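Local coordinates for DNA polymerase sliding clamp 2 (Thermococcus kodakarensis, PDB 3LX2), which forms a trimeric ring that probably encircles DNA as a moving platform, tethering the replicative polymerase and other proteins to it, at residues W130-K142 with L209-G223. Numbering follows the deposited sequence.
With SO4 (sulfate ion), chain D.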
loop_
_atom_site.group_PDB
_atom_site.type_symbol
_atom_site.label_atom_id
_atom_site.label_comp_id
_atom_site.label_asym_id
_atom_site.label_seq_id
_atom_site.Cartn_x
_atom_site.Cartn_y
_atom_site.Cartn_z
ATOM N N TRP A 130 5.763 -8.559 -40.753
ATOM C CA TRP A 130 6.360 -9.034 -39.516
ATOM C C TRP A 130 7.193 -10.254 -39.811
ATOM O O TRP A 130 6.727 -11.197 -40.426
ATOM C CB TRP A 130 5.304 -9.383 -38.457
ATOM C CG TRP A 130 4.582 -8.208 -37.849
ATOM C CD1 TRP A 130 5.135 -7.112 -37.224
ATOM C CD2 TRP A 130 3.170 -8.022 -37.793
ATOM N NE1 TRP A 130 4.145 -6.256 -36.793
ATOM C CE2 TRP A 130 2.931 -6.788 -37.134
ATOM C CE3 TRP A 130 2.080 -8.775 -38.232
ATOM C CZ2 TRP A 130 1.649 -6.302 -36.906
ATOM C CZ3 TRP A 130 0.804 -8.292 -37.996
ATOM C CH2 TRP A 130 0.600 -7.066 -37.339
ATOM N N THR A 131 8.435 -10.240 -39.369
ATOM C CA THR A 131 9.292 -11.408 -39.525
ATOM C C THR A 131 9.301 -12.286 -38.279
ATOM O O THR A 131 9.420 -13.499 -38.390
ATOM C CB THR A 131 10.735 -11.031 -40.055
ATOM O OG1 THR A 131 11.398 -10.111 -39.170
ATOM C CG2 THR A 131 10.613 -10.365 -41.448
ATOM N N VAL A 132 9.142 -11.709 -37.090
ATOM C CA VAL A 132 9.078 -12.539 -35.876
ATOM C C VAL A 132 7.650 -12.695 -35.377
ATOM O O VAL A 132 6.823 -11.814 -35.597
ATOM C CB VAL A 132 9.934 -11.948 -34.726
ATOM C CG1 VAL A 132 9.873 -12.825 -33.486
ATOM C CG2 VAL A 132 11.372 -11.787 -35.162
ATOM N N LYS A 133 7.366 -13.793 -34.693
ATOM C CA LYS A 133 6.131 -13.926 -33.942
ATOM C C LYS A 133 6.395 -14.832 -32.769
ATOM O O LYS A 133 6.988 -15.899 -32.943
ATOM C CB LYS A 133 4.966 -14.496 -34.760
ATOM C CG LYS A 133 3.917 -15.130 -33.831
ATOM C CD LYS A 133 2.709 -15.751 -34.506
ATOM C CE LYS A 133 1.478 -15.738 -33.557
ATOM N NZ LYS A 133 0.391 -16.684 -33.992
ATOM N N ALA A 134 5.916 -14.443 -31.582
ATOM C CA ALA A 134 6.158 -15.236 -30.407
ATOM C C ALA A 134 4.941 -15.235 -29.542
ATOM O O ALA A 134 4.079 -14.410 -29.740
ATOM C CB ALA A 134 7.339 -14.714 -29.663
ATOM N N VAL A 135 4.849 -16.182 -28.616
ATOM C CA VAL A 135 3.832 -16.142 -27.572
ATOM C C VAL A 135 4.625 -16.222 -26.292
ATOM O O VAL A 135 5.455 -17.122 -26.120
ATOM C CB VAL A 135 2.821 -17.345 -27.595
ATOM C CG1 VAL A 135 1.645 -17.070 -26.654
ATOM C CG2 VAL A 135 2.293 -17.617 -29.010
ATOM N N VAL A 136 4.368 -15.296 -25.382
ATOM C CA VAL A 136 5.161 -15.209 -24.189
ATOM C C VAL A 136 4.179 -15.019 -23.103
ATOM O O VAL A 136 3.031 -14.668 -23.391
ATOM C CB VAL A 136 6.053 -13.956 -24.207
ATOM C CG1 VAL A 136 6.959 -13.964 -25.380
ATOM C CG2 VAL A 136 5.152 -12.704 -24.251
ATOM N N LEU A 137 4.617 -15.220 -21.872
ATOM C CA LEU A 137 3.799 -14.970 -20.696
ATOM C C LEU A 137 3.933 -13.518 -20.281
ATOM O O LEU A 137 5.027 -12.949 -20.355
ATOM C CB LEU A 137 4.240 -15.861 -19.540
ATOM C CG LEU A 137 3.898 -17.364 -19.453
ATOM C CD1 LEU A 137 4.448 -17.893 -18.179
ATOM C CD2 LEU A 137 2.361 -17.582 -19.473
ATOM N N ALA A 138 2.848 -12.925 -19.804
ATOM C CA ALA A 138 2.829 -11.487 -19.486
ATOM C C ALA A 138 3.874 -11.087 -18.463
ATOM O O ALA A 138 4.491 -10.009 -18.588
ATOM C CB ALA A 138 1.433 -11.048 -19.024
ATOM N N GLY A 139 4.064 -11.973 -17.465
ATOM C CA GLY A 139 5.042 -11.802 -16.377
ATOM C C GLY A 139 6.458 -11.732 -16.903
ATOM O O GLY A 139 7.278 -10.978 -16.400
ATOM N N ALA A 140 6.730 -12.502 -17.949
ATOM C CA ALA A 140 8.034 -12.486 -18.598
ATOM C C ALA A 140 8.269 -11.126 -19.251
ATOM O O ALA A 140 9.263 -10.451 -18.923
ATOM C CB ALA A 140 8.159 -13.625 -19.626
ATOM N N LEU A 141 7.381 -10.711 -20.159
ATOM C CA LEU A 141 7.463 -9.363 -20.708
ATOM C C LEU A 141 7.575 -8.339 -19.612
ATOM O O LEU A 141 8.445 -7.497 -19.670
ATOM C CB LEU A 141 6.280 -9.000 -21.566
ATOM C CG LEU A 141 6.287 -9.626 -22.950
ATOM C CD1 LEU A 141 5.409 -8.803 -23.878
ATOM C CD2 LEU A 141 7.703 -9.755 -23.524
ATOM N N LYS A 142 6.708 -8.394 -18.613
ATOM C CA LYS A 142 6.708 -7.306 -17.625
ATOM C C LYS A 142 8.058 -7.272 -16.943
ATOM O O LYS A 142 8.474 -6.244 -16.466
ATOM C CB LYS A 142 5.628 -7.475 -16.576
ATOM C CG LYS A 142 4.255 -7.079 -17.089
ATOM C CD LYS A 142 3.249 -6.916 -15.966
ATOM C CE LYS A 142 2.569 -8.191 -15.602
ATOM N NZ LYS A 142 1.400 -7.945 -14.691
ATOM N N LEU A 209 0.980 -3.546 -20.631
ATOM C CA LEU A 209 1.095 -4.833 -19.900
ATOM C C LEU A 209 0.664 -4.798 -18.435
ATOM O O LEU A 209 0.584 -5.829 -17.793
ATOM C CB LEU A 209 2.556 -5.346 -19.950
ATOM C CG LEU A 209 3.229 -5.571 -21.339
ATOM C CD1 LEU A 209 4.791 -5.679 -21.282
ATOM C CD2 LEU A 209 2.595 -6.753 -22.159
ATOM N N ARG A 210 0.389 -3.627 -17.885
ATOM C CA ARG A 210 0.107 -3.562 -16.436
ATOM C C ARG A 210 -1.178 -4.227 -15.962
ATOM O O ARG A 210 -1.175 -4.830 -14.913
ATOM C CB ARG A 210 0.187 -2.146 -15.915
ATOM C CG ARG A 210 0.088 -2.023 -14.397
ATOM C CD ARG A 210 0.205 -0.524 -13.961
ATOM N NE ARG A 210 1.596 -0.070 -13.975
ATOM C CZ ARG A 210 2.113 0.818 -14.824
ATOM N NH1 ARG A 210 1.368 1.388 -15.775
ATOM N NH2 ARG A 210 3.398 1.152 -14.703
ATOM N N SER A 211 -2.272 -4.116 -16.705
ATOM C CA SER A 211 -3.535 -4.812 -16.322
ATOM C C SER A 211 -3.473 -6.357 -16.330
ATOM O O SER A 211 -4.024 -6.990 -15.451
ATOM C CB SER A 211 -4.707 -4.383 -17.206
ATOM O OG SER A 211 -5.148 -3.088 -16.867
ATOM N N LEU A 212 -2.783 -6.937 -17.296
ATOM C CA LEU A 212 -2.689 -8.378 -17.443
ATOM C C LEU A 212 -2.094 -9.098 -16.228
ATOM O O LEU A 212 -1.237 -8.547 -15.503
ATOM C CB LEU A 212 -1.840 -8.693 -18.683
ATOM C CG LEU A 212 -2.380 -8.127 -19.993
ATOM C CD1 LEU A 212 -1.454 -8.596 -21.034
ATOM C CD2 LEU A 212 -3.810 -8.637 -20.263
ATOM N N ALA A 213 -2.546 -10.321 -16.007
ATOM C CA ALA A 213 -1.979 -11.134 -14.915
ATOM C C ALA A 213 -0.760 -11.892 -15.476
ATOM O O ALA A 213 -0.721 -12.140 -16.697
ATOM C CB ALA A 213 -3.021 -12.101 -14.350
ATOM N N ASP A 214 0.209 -12.254 -14.616
ATOM C CA ASP A 214 1.497 -12.774 -15.132
ATOM C C ASP A 214 1.289 -13.934 -16.067
ATOM O O ASP A 214 2.076 -14.158 -16.998
ATOM C CB ASP A 214 2.454 -13.190 -14.027
ATOM C CG ASP A 214 3.061 -12.011 -13.286
ATOM O OD1 ASP A 214 3.027 -10.844 -13.760
ATOM O OD2 ASP A 214 3.555 -12.264 -12.184
ATOM N N ALA A 215 0.198 -14.645 -15.828
ATOM C CA ALA A 215 -0.051 -15.907 -16.474
ATOM C C ALA A 215 -0.770 -15.744 -17.847
ATOM O O ALA A 215 -0.645 -16.608 -18.706
ATOM C CB ALA A 215 -0.826 -16.823 -15.494
ATOM N N ASP A 216 -1.465 -14.636 -18.076
ATOM C CA ASP A 216 -1.969 -14.287 -19.437
ATOM C C ASP A 216 -0.943 -14.457 -20.572
ATOM O O ASP A 216 0.195 -13.949 -20.539
ATOM C CB ASP A 216 -2.559 -12.865 -19.493
ATOM C CG ASP A 216 -3.708 -12.653 -18.497
ATOM O OD1 ASP A 216 -4.384 -13.638 -18.128
ATOM O OD2 ASP A 216 -3.927 -11.512 -18.053
ATOM N N GLU A 217 -1.354 -15.178 -21.591
ATOM C CA GLU A 217 -0.600 -15.242 -22.816
ATOM C C GLU A 217 -0.724 -13.927 -23.596
ATOM O O GLU A 217 -1.809 -13.310 -23.656
ATOM C CB GLU A 217 -1.069 -16.410 -23.655
ATOM C CG GLU A 217 -0.790 -17.754 -22.971
ATOM C CD GLU A 217 -1.315 -18.985 -23.728
ATOM O OE1 GLU A 217 -1.360 -18.999 -24.991
ATOM O OE2 GLU A 217 -1.673 -19.956 -23.015
ATOM N N VAL A 218 0.425 -13.496 -24.128
ATOM C CA VAL A 218 0.524 -12.328 -24.941
ATOM C C VAL A 218 1.202 -12.745 -26.213
ATOM O O VAL A 218 2.248 -13.358 -26.184
ATOM C CB VAL A 218 1.461 -11.261 -24.328
ATOM C CG1 VAL A 218 1.631 -10.045 -25.312
ATOM C CG2 VAL A 218 1.010 -10.854 -22.901
ATOM N N ILE A 219 0.623 -12.323 -27.326
ATOM C CA ILE A 219 1.152 -12.551 -28.653
ATOM C C ILE A 219 1.971 -11.331 -29.102
ATOM O O ILE A 219 1.531 -10.205 -28.971
ATOM C CB ILE A 219 -0.036 -12.805 -29.638
ATOM C CG1 ILE A 219 -0.749 -14.117 -29.246
ATOM C CG2 ILE A 219 0.412 -12.706 -31.126
ATOM C CD1 ILE A 219 -1.967 -14.513 -30.132
ATOM N N ILE A 220 3.146 -11.593 -29.664
ATOM C CA ILE A 220 4.080 -10.554 -30.098
ATOM C C ILE A 220 4.422 -10.737 -31.559
ATOM O O ILE A 220 4.584 -11.855 -31.985
ATOM C CB ILE A 220 5.377 -10.661 -29.332
ATOM C CG1 ILE A 220 5.169 -10.324 -27.875
ATOM C CG2 ILE A 220 6.425 -9.709 -29.910
ATOM C CD1 ILE A 220 6.337 -10.809 -27.037
ATOM N N ARG A 221 4.523 -9.653 -32.328
ATOM C CA ARG A 221 5.008 -9.719 -33.731
ATOM C C ARG A 221 5.857 -8.490 -33.994
ATOM O O ARG A 221 5.502 -7.409 -33.501
ATOM C CB ARG A 221 3.843 -9.769 -34.720
ATOM C CG ARG A 221 3.008 -11.054 -34.699
ATOM C CD ARG A 221 1.872 -11.017 -35.750
ATOM N NE ARG A 221 1.421 -12.363 -36.149
ATOM C CZ ARG A 221 0.260 -12.938 -35.791
ATOM N NH1 ARG A 221 -0.625 -12.293 -35.009
ATOM N NH2 ARG A 221 -0.027 -14.168 -36.233
ATOM N N PHE A 222 6.993 -8.637 -34.700
ATOM C CA PHE A 222 7.864 -7.459 -35.033
ATOM C C PHE A 222 8.794 -7.576 -36.254
ATOM O O PHE A 222 8.683 -8.522 -37.026
ATOM C CB PHE A 222 8.593 -6.889 -33.804
ATOM C CG PHE A 222 9.516 -7.845 -33.134
ATOM C CD1 PHE A 222 9.028 -8.788 -32.245
ATOM C CD2 PHE A 222 10.885 -7.784 -33.364
ATOM C CE1 PHE A 222 9.895 -9.693 -31.590
ATOM C CE2 PHE A 222 11.761 -8.680 -32.721
ATOM C CZ PHE A 222 11.262 -9.632 -31.836
ATOM N N GLY A 223 9.677 -6.593 -36.452
ATOM C CA GLY A 223 10.690 -6.640 -37.508
ATOM C C GLY A 223 11.611 -5.448 -37.352
ATOM O O GLY A 223 11.602 -4.792 -36.286
HETATM S S SO4 D . -0.828 -11.998 -11.209
HETATM O O1 SO4 D . 0.152 -11.728 -12.267
HETATM O O2 SO4 D . -1.895 -10.998 -11.212
HETATM O O3 SO4 D . -1.330 -13.369 -11.446
HETATM O O4 SO4 D . -0.199 -11.862 -9.895
#
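A classic beta bulge opens the antiparallel pairing of strands 132-137 and 217-222 in the C-terminal domain of this PCNA subunit: Thr131 and Val132 both face Phe222, whose carbonyl O accepts from Thr131 N at 2.9 Å and, from above the carbonyl plane, from Val132 N. Beyond it the ladder is regular, with Ala134-Ile220 and Val136-Val218 as hydrogen-bonded pairs, and it illustrates how alternation gives a sheet two unlike faces. One face is mixed, with Val135 and Ile219 between charged residues. Here Arg221 CB lies 3.6 Å from the centroid of the five-membered ring of Trp130, a CH-pi contact, while Arg221 CD reaches Trp130 CE3. The extended chain of Lys133 runs alongside Arg221 and lays CE over one face of its guanidinium. That brings Lys133 NZ within 3.4 Å of Arg221 NH2, two donors whose like charges probably oppose each other. The other face, with Val132, Ala134, Val136, Val218, Ile220 and Phe222, is apolar. Phe222 takes the position between its backbone N and carbonyl carbon (chi1 61°), which brings one face of its ring against Val132, whose CB stands 3.9 Å from the ring centroid. Ile220 CD1 lies against both methyls of Val136 and meets Leu141 tip to tip. Where the strand gives way to a helix, Leu137 is the N-cap residue, and Gly139 N donates in plane to a lone pair of Asp214 O. One turn on, Lys142 slides past Leu209, and a bend at chi3 (-87°) turns its amine toward the 213-216 turn. There NZ hydrogen-bonds to Leu212 O at 2.8 Å and makes a longer salt bridge with Asp214 OD1. The pair lies between strands 186-191 and 228-234 within the sheet; Trp130 NE1 hydrogen-bonds to Pro227 O, Phe222 meets Phe157 edge-to-face, and helix 138-151 sets Leu141 on Phe166 of strand 164-169.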